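Local coordinates for N-alpha-acetyltransferase 30 (Saccharomyces cerevisiae, PDB 6YGA), which catalyses, as the catalytic subunit of the NatC complex, transfer of the acetyl group of acetyl-CoA to the N-terminal methionine of proteins beginning Met-Leu, Met-Ile or Met-Phe, at residues M138-R143 with E148-K153; L129-G132 with I136-K139; K6-D9 with E14-A17. All blocks are in the same frame, centred on the assembly; numbering follows the deposited sequence.

Interaction 1: M138-R143 with E148-K153; sequences MKRMFR and EGDAFK. With EDO (1,2-ethanediol), chain B.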
# COMPACT_ATOMS: atom_id res chain seq x y z
N MSE A 138 -5.81 -3.81 -13.07
CA MSE A 138 -5.70 -2.37 -13.25
C MSE A 138 -5.03 -1.68 -12.07
O MSE A 138 -4.70 -0.50 -12.13
CB MSE A 138 -7.09 -1.76 -13.48
CG MSE A 138 -7.70 -2.14 -14.82
SE MSE A 138 -6.55 -1.60 -16.30
CE MSE A 138 -6.65 0.34 -16.08
N LYS A 139 -4.82 -2.43 -10.99
CA LYS A 139 -4.31 -1.83 -9.76
C LYS A 139 -3.85 -2.93 -8.82
O LYS A 139 -4.39 -4.04 -8.84
CB LYS A 139 -5.38 -0.97 -9.09
CG LYS A 139 -4.88 -0.00 -8.03
CD LYS A 139 -6.05 0.82 -7.50
CE LYS A 139 -5.58 2.00 -6.66
NZ LYS A 139 -6.74 2.84 -6.23
N ARG A 140 -2.85 -2.61 -8.01
CA ARG A 140 -2.38 -3.50 -6.95
C ARG A 140 -2.42 -2.74 -5.63
O ARG A 140 -1.87 -1.64 -5.53
CB ARG A 140 -0.96 -4.00 -7.22
CG ARG A 140 -0.52 -5.15 -6.31
CD ARG A 140 0.95 -5.49 -6.53
NE ARG A 140 1.43 -6.52 -5.60
CZ ARG A 140 1.77 -7.75 -5.96
NH1 ARG A 140 1.69 -8.12 -7.23
NH2 ARG A 140 2.20 -8.61 -5.05
N MSE A 141 -3.08 -3.32 -4.64
CA MSE A 141 -3.26 -2.65 -3.35
C MSE A 141 -2.41 -3.28 -2.26
O MSE A 141 -2.54 -4.47 -1.97
CB MSE A 141 -4.74 -2.64 -2.95
CG MSE A 141 -5.64 -1.89 -3.93
SE MSE A 141 -6.14 -2.93 -5.50
CE MSE A 141 -7.90 -3.52 -4.93
N PHE A 142 -1.54 -2.47 -1.66
CA PHE A 142 -0.56 -2.96 -0.70
C PHE A 142 -1.24 -3.47 0.57
O PHE A 142 -1.93 -2.71 1.26
CB PHE A 142 0.43 -1.85 -0.38
CG PHE A 142 1.50 -2.24 0.60
CD1 PHE A 142 2.60 -2.98 0.19
CD2 PHE A 142 1.43 -1.83 1.92
CE1 PHE A 142 3.59 -3.33 1.09
CE2 PHE A 142 2.42 -2.17 2.82
CZ PHE A 142 3.50 -2.93 2.41
N ARG A 143 -1.03 -4.75 0.88
CA ARG A 143 -1.55 -5.39 2.10
C ARG A 143 -3.06 -5.19 2.24
O ARG A 143 -3.58 -5.00 3.34
CB ARG A 143 -0.80 -4.89 3.33
CG ARG A 143 0.66 -5.31 3.37
CD ARG A 143 1.33 -4.93 4.68
NE ARG A 143 0.66 -5.54 5.83
CZ ARG A 143 0.89 -6.77 6.26
NH1 ARG A 143 1.77 -7.54 5.64
NH2 ARG A 143 0.23 -7.24 7.31
N GLU A 148 -2.68 -11.78 4.54
CA GLU A 148 -2.86 -12.62 3.36
C GLU A 148 -2.27 -12.01 2.09
O GLU A 148 -2.27 -12.67 1.05
CB GLU A 148 -4.35 -12.92 3.15
CG GLU A 148 -4.97 -13.73 4.27
CD GLU A 148 -4.19 -14.99 4.56
OE1 GLU A 148 -3.96 -15.78 3.62
OE2 GLU A 148 -3.78 -15.19 5.73
N GLY A 149 -1.78 -10.78 2.16
CA GLY A 149 -1.03 -10.18 1.07
C GLY A 149 -1.81 -9.09 0.35
O GLY A 149 -2.86 -8.62 0.80
N ASP A 150 -1.26 -8.70 -0.80
CA ASP A 150 -1.81 -7.61 -1.59
C ASP A 150 -3.06 -8.07 -2.34
O ASP A 150 -3.45 -9.24 -2.32
CB ASP A 150 -0.76 -7.08 -2.56
CG ASP A 150 0.51 -6.63 -1.87
OD1 ASP A 150 0.52 -6.55 -0.62
OD2 ASP A 150 1.51 -6.36 -2.57
N ALA A 151 -3.69 -7.13 -3.04
CA ALA A 151 -4.83 -7.42 -3.89
C ALA A 151 -4.57 -6.89 -5.28
O ALA A 151 -3.76 -5.98 -5.49
CB ALA A 151 -6.13 -6.80 -3.36
N PHE A 152 -5.27 -7.49 -6.24
CA PHE A 152 -5.38 -6.95 -7.59
C PHE A 152 -6.80 -6.42 -7.77
O PHE A 152 -7.76 -7.01 -7.28
CB PHE A 152 -5.09 -8.02 -8.65
CG PHE A 152 -3.63 -8.30 -8.87
CD1 PHE A 152 -2.70 -7.27 -8.84
CD2 PHE A 152 -3.18 -9.59 -9.10
CE1 PHE A 152 -1.35 -7.53 -9.04
CE2 PHE A 152 -1.84 -9.86 -9.31
CZ PHE A 152 -0.92 -8.83 -9.27
N LYS A 153 -6.91 -5.28 -8.45
CA LYS A 153 -8.19 -4.75 -8.89
C LYS A 153 -8.39 -5.18 -10.34
O LYS A 153 -7.63 -4.77 -11.22
CB LYS A 153 -8.22 -3.23 -8.76
CG LYS A 153 -9.56 -2.59 -9.07
CD LYS A 153 -9.51 -1.09 -8.85
CE LYS A 153 -10.90 -0.50 -8.74
NZ LYS A 153 -10.86 0.90 -8.23
C1 EDO B . -3.06 0.92 -16.45
O1 EDO B . -2.01 0.01 -16.80
C2 EDO B . -3.01 1.22 -14.95
O2 EDO B . -3.29 0.03 -14.21
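D150, just ahead of strand 151-157, bonds R140 and R143 across the hairpin with its two carboxylate oxygens. D150 OD2 accepts a hydrogen bond from R140 NE at 3.0 Å, part of a salt bridge. The oxygen lies in the guanidinium plane and uses its anti lone pair, and the two flat groups stand nearly perpendicular (89°). A second bond, from R140 NH2 to the same OD2, is weak. D150 OD1 accepts the backbone N of R143 at 2.8 Å, from above the carboxylate plane. The carboxylate therefore ties a strand side chain to the turn that follows it. R140 NH1 binds the carbonyl of L457 of the N-alpha-acetyltransferase 35 chain.

The backbones pair as the antiparallel hairpin of strands 136-141 and 151-157, at the C-terminal end of the GNAT fold. M141 and A151 form a hydrogen-bonded pair, with M141 N to A151 O at 2.9 Å and A151 N to M141 O at 3.1 Å. M138 N donates almost straight to K153 O at 2.8 Å. The carbonyl oxygen of M138 takes a hydrogen bond from an ethanediol.

R140 and F152, a non-hydrogen-bonded pair, share one face of the sheet. The extended R140 chain, with CG anti to the backbone N (chi1 -168°), passes the F152 ring; CG lies 3.7 Å from CE1 of F152. On the other face, M141 is a selenomethionine bent at chi2, and its CE touches CB of both A151 and K153. CB of K139 meets CB of K153 at 3.6 Å. F142 stacks edge-to-face with Y107 of the N-alpha-acetyltransferase 35 chain.

Interaction 2: L129-G132 with I136-K139; sequences LYEG and IRMK. With EDO (1,2-ethanediol), chain B; EDO (1,2-ethanediol), chain K.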
# COMPACT_ATOMS: atom_id res chain seq x y z
N LEU A 129 -9.57 -17.77 -13.44
CA LEU A 129 -10.97 -17.76 -13.84
C LEU A 129 -11.37 -16.42 -14.44
O LEU A 129 -12.01 -16.37 -15.50
CB LEU A 129 -11.85 -18.12 -12.64
CG LEU A 129 -13.36 -17.83 -12.63
CD1 LEU A 129 -14.04 -18.32 -13.90
CD2 LEU A 129 -13.98 -18.50 -11.41
N TYR A 130 -10.99 -15.32 -13.79
CA TYR A 130 -11.42 -14.00 -14.23
C TYR A 130 -10.63 -13.52 -15.45
O TYR A 130 -11.22 -13.01 -16.41
CB TYR A 130 -11.30 -13.01 -13.08
CG TYR A 130 -12.33 -13.23 -12.00
CD1 TYR A 130 -13.68 -13.36 -12.33
CD2 TYR A 130 -11.97 -13.35 -10.67
CE1 TYR A 130 -14.63 -13.57 -11.36
CE2 TYR A 130 -12.92 -13.57 -9.69
CZ TYR A 130 -14.25 -13.68 -10.04
OH TYR A 130 -15.20 -13.89 -9.08
N GLU A 131 -9.31 -13.67 -15.43
CA GLU A 131 -8.51 -13.21 -16.56
C GLU A 131 -8.81 -14.01 -17.82
O GLU A 131 -8.67 -13.48 -18.93
CB GLU A 131 -7.02 -13.27 -16.21
CG GLU A 131 -6.63 -12.29 -15.11
CD GLU A 131 -5.30 -12.63 -14.47
OE1 GLU A 131 -4.62 -13.56 -14.94
OE2 GLU A 131 -4.95 -11.97 -13.47
N GLY A 132 -9.24 -15.26 -17.67
CA GLY A 132 -9.67 -16.04 -18.82
C GLY A 132 -10.93 -15.51 -19.49
O GLY A 132 -11.20 -15.86 -20.64
N ILE A 136 -8.53 -7.78 -16.79
CA ILE A 136 -7.12 -7.43 -16.66
C ILE A 136 -6.93 -6.70 -15.34
O ILE A 136 -7.86 -6.09 -14.79
CB ILE A 136 -6.60 -6.57 -17.83
CG1 ILE A 136 -7.45 -5.31 -18.00
CG2 ILE A 136 -6.57 -7.39 -19.12
CD1 ILE A 136 -6.95 -4.38 -19.09
N ARG A 137 -5.71 -6.78 -14.82
CA ARG A 137 -5.36 -6.13 -13.57
C ARG A 137 -5.10 -4.65 -13.81
O ARG A 137 -4.28 -4.28 -14.65
CB ARG A 137 -4.12 -6.80 -12.96
CG ARG A 137 -4.20 -8.32 -13.00
CD ARG A 137 -2.88 -8.97 -12.67
NE ARG A 137 -2.94 -10.41 -12.90
CZ ARG A 137 -1.90 -11.24 -12.80
NH1 ARG A 137 -0.70 -10.77 -12.48
NH2 ARG A 137 -2.05 -12.53 -13.04
N MSE A 138 -5.81 -3.81 -13.07
CA MSE A 138 -5.70 -2.37 -13.25
C MSE A 138 -5.03 -1.68 -12.07
O MSE A 138 -4.70 -0.50 -12.13
CB MSE A 138 -7.09 -1.76 -13.48
CG MSE A 138 -7.70 -2.14 -14.82
SE MSE A 138 -6.55 -1.60 -16.30
CE MSE A 138 -6.65 0.34 -16.08
N LYS A 139 -4.82 -2.43 -10.99
CA LYS A 139 -4.31 -1.83 -9.76
C LYS A 139 -3.85 -2.93 -8.82
O LYS A 139 -4.39 -4.04 -8.84
CB LYS A 139 -5.38 -0.97 -9.09
CG LYS A 139 -4.88 -0.00 -8.03
CD LYS A 139 -6.05 0.82 -7.50
CE LYS A 139 -5.58 2.00 -6.66
NZ LYS A 139 -6.74 2.84 -6.23
C1 EDO B . -3.06 0.92 -16.45
O1 EDO B . -2.01 0.01 -16.80
C2 EDO B . -3.01 1.22 -14.95
O2 EDO B . -3.29 0.03 -14.21
C1 EDO K . -13.96 -11.87 -6.25
O1 EDO K . -13.59 -13.25 -6.16
C2 EDO K . -15.30 -11.66 -5.57
O2 EDO K . -15.17 -12.02 -4.19
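E131 and R137 form a salt bridge between helix 124-131 and the start of strand 136-141. R137 grips the carboxylate side-on, with NE and NH2 both directed at one oxygen, OE2. R137 NE is 2.6 Å and R137 NH2 3.0 Å from E131 OE2. OE2 lies in the guanidinium plane for both bonds. On the carboxylate side the two differ: R137 NH2 is met by the syn lone pair of OE2, while NE meets OE2 from above the plane. The carboxylate and guanidinium planes are 39° apart. R137 NH2 also reaches E131 OE1 at 3.4 Å, a weak bond.

The torsions bring the charges together from separate elements. The E131 chain is extended beyond CG (chi2 162°). The R137 chain runs extended from CG to NE, which presents the NE edge of the guanidinium to the helix.

Both groups also have partners on the N-alpha-acetyltransferase 35 chain. K461 of that chain makes a salt bridge with OE1 of E131, and the carbonyl of D458 of the same chain accepts from NH1 of R137. The extra positive charge of K461 would be expected to favour ionised E131, which is buried.

In the packing, CD of R137 lies 3.7 Å from OE2 of E131. The R137 side chain also rests on F152 and L154 of strand 151-157, the neighbour of its own strand in the sheet.

The E131-R137 pair bridges the connection from helix 124-131 into strand 136-141 of the GNAT fold. That strand is an outermost one of the sheet within this chain, and N-alpha-acetyltransferase 35 lies beside it.

Interaction 3: K6-D9 with E14-A17; sequences KPLD and EQFA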
# COMPACT_ATOMS: atom_id res chain seq x y z
N LYS A 6 -30.22 -20.15 -10.87
CA LYS A 6 -31.47 -19.41 -10.81
C LYS A 6 -31.26 -18.11 -10.05
O LYS A 6 -30.34 -18.00 -9.23
CB LYS A 6 -32.57 -20.24 -10.14
CG LYS A 6 -32.11 -20.98 -8.90
CD LYS A 6 -32.86 -22.29 -8.72
CE LYS A 6 -34.35 -22.06 -8.54
NZ LYS A 6 -35.09 -23.34 -8.48
N PRO A 7 -32.08 -17.10 -10.32
CA PRO A 7 -31.97 -15.85 -9.56
C PRO A 7 -32.48 -16.01 -8.14
O PRO A 7 -33.24 -16.93 -7.82
CB PRO A 7 -32.84 -14.86 -10.35
CG PRO A 7 -33.01 -15.49 -11.70
CD PRO A 7 -33.01 -16.96 -11.45
N LEU A 8 -32.06 -15.10 -7.28
CA LEU A 8 -32.48 -15.13 -5.88
C LEU A 8 -33.95 -14.77 -5.73
O LEU A 8 -34.45 -13.83 -6.37
CB LEU A 8 -31.63 -14.17 -5.05
CG LEU A 8 -32.19 -13.83 -3.67
CD1 LEU A 8 -31.90 -14.94 -2.67
CD2 LEU A 8 -31.65 -12.50 -3.18
N ASP A 9 -34.66 -15.52 -4.88
CA ASP A 9 -36.01 -15.18 -4.46
C ASP A 9 -35.91 -14.44 -3.13
O ASP A 9 -35.63 -15.05 -2.10
CB ASP A 9 -36.88 -16.44 -4.31
CG ASP A 9 -38.33 -16.11 -3.99
OD1 ASP A 9 -38.72 -14.93 -4.13
OD2 ASP A 9 -39.08 -17.03 -3.61
N GLU A 14 -35.38 -18.86 3.96
CA GLU A 14 -34.42 -19.95 4.07
C GLU A 14 -33.35 -19.87 2.99
O GLU A 14 -32.18 -20.21 3.24
CB GLU A 14 -35.15 -21.29 4.01
CG GLU A 14 -35.85 -21.68 5.30
CD GLU A 14 -36.45 -23.07 5.24
OE1 GLU A 14 -36.40 -23.69 4.15
OE2 GLU A 14 -36.96 -23.54 6.27
N GLN A 15 -33.73 -19.44 1.79
CA GLN A 15 -32.74 -19.24 0.73
C GLN A 15 -31.73 -18.17 1.14
O GLN A 15 -30.52 -18.33 0.93
CB GLN A 15 -33.45 -18.84 -0.56
CG GLN A 15 -32.74 -19.23 -1.84
CD GLN A 15 -33.52 -18.83 -3.07
OE1 GLN A 15 -33.59 -17.65 -3.42
NE2 GLN A 15 -34.12 -19.81 -3.74
N PHE A 16 -32.21 -17.09 1.76
CA PHE A 16 -31.34 -16.04 2.27
C PHE A 16 -30.31 -16.60 3.24
O PHE A 16 -29.11 -16.35 3.11
CB PHE A 16 -32.19 -14.96 2.95
CG PHE A 16 -31.46 -13.67 3.22
CD1 PHE A 16 -30.50 -13.58 4.21
CD2 PHE A 16 -31.78 -12.53 2.50
CE1 PHE A 16 -29.84 -12.39 4.46
CE2 PHE A 16 -31.13 -11.33 2.75
CZ PHE A 16 -30.16 -11.26 3.73
N ALA A 17 -30.77 -17.35 4.24
CA ALA A 17 -29.86 -17.85 5.27
C ALA A 17 -28.84 -18.81 4.69
O ALA A 17 -27.68 -18.84 5.13
CB ALA A 17 -30.65 -18.52 6.39
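The backbone leaves strand 3-7 at L8 and D9 and passes the first turn of helix 13-26, with D9 and Q15 the nearest pair at 7.4 Å between CA atoms. Q15 spans that gap with its side chain. Its OE1 accepts the backbone N of D9 at 2.8 Å, with an angle of 164° at the hydrogen. The donor lies in the plane of the amide carbonyl. Q15 CG is anti to the backbone N (chi1 -151°), and chi2 of 179° keeps the chain straight. The amide is thus carried out from the helix to the loop.

The same oxygen has apolar neighbours. CD1 of L8 comes to 3.3 Å from OE1 of Q15, and CB of D9 lies 3.6 Å from OE1 of Q15. The L8 and Q15 side chains run alongside one another, pointing opposite ways. L8 also packs on L40 of helix 33-40, while Q15 touches I49 of strand 47-52. Q15 is buried, so the bond from D9 gives its carbonyl oxygen a polar partner inside the fold.

The backbone N of Q15 is held by OD1 of N12 near the start of the helix. This contact closes the short connection between the first strand and first helix of the GNAT fold, where strand 3-7, an outermost strand of the sheet within this chain, passes into helix 13-26.

Overall arrangement
Along the chain, interaction 3 closes before interactions 2 and 1 begin. Interactions 1 and 2 have centres 12 Å apart. They share M138 and K139 on strand 136-141, whose neighbour in the sheet is 151-157, and touch where F152 CE2 lies 3.5 Å from R137 NH1. Interaction 3 is on the opposite side of the chain's centre, its centre about 31 Å from that of interaction 1 and 29 Å from that of interaction 2. All three reach one mixed sheet. Interactions 1 and 2 fix adjoining parts of one edge, where N-alpha-acetyltransferase 35 packs. Interaction 3 lies by strand 3-7, the other outermost strand, and no other protein chain touches its segments.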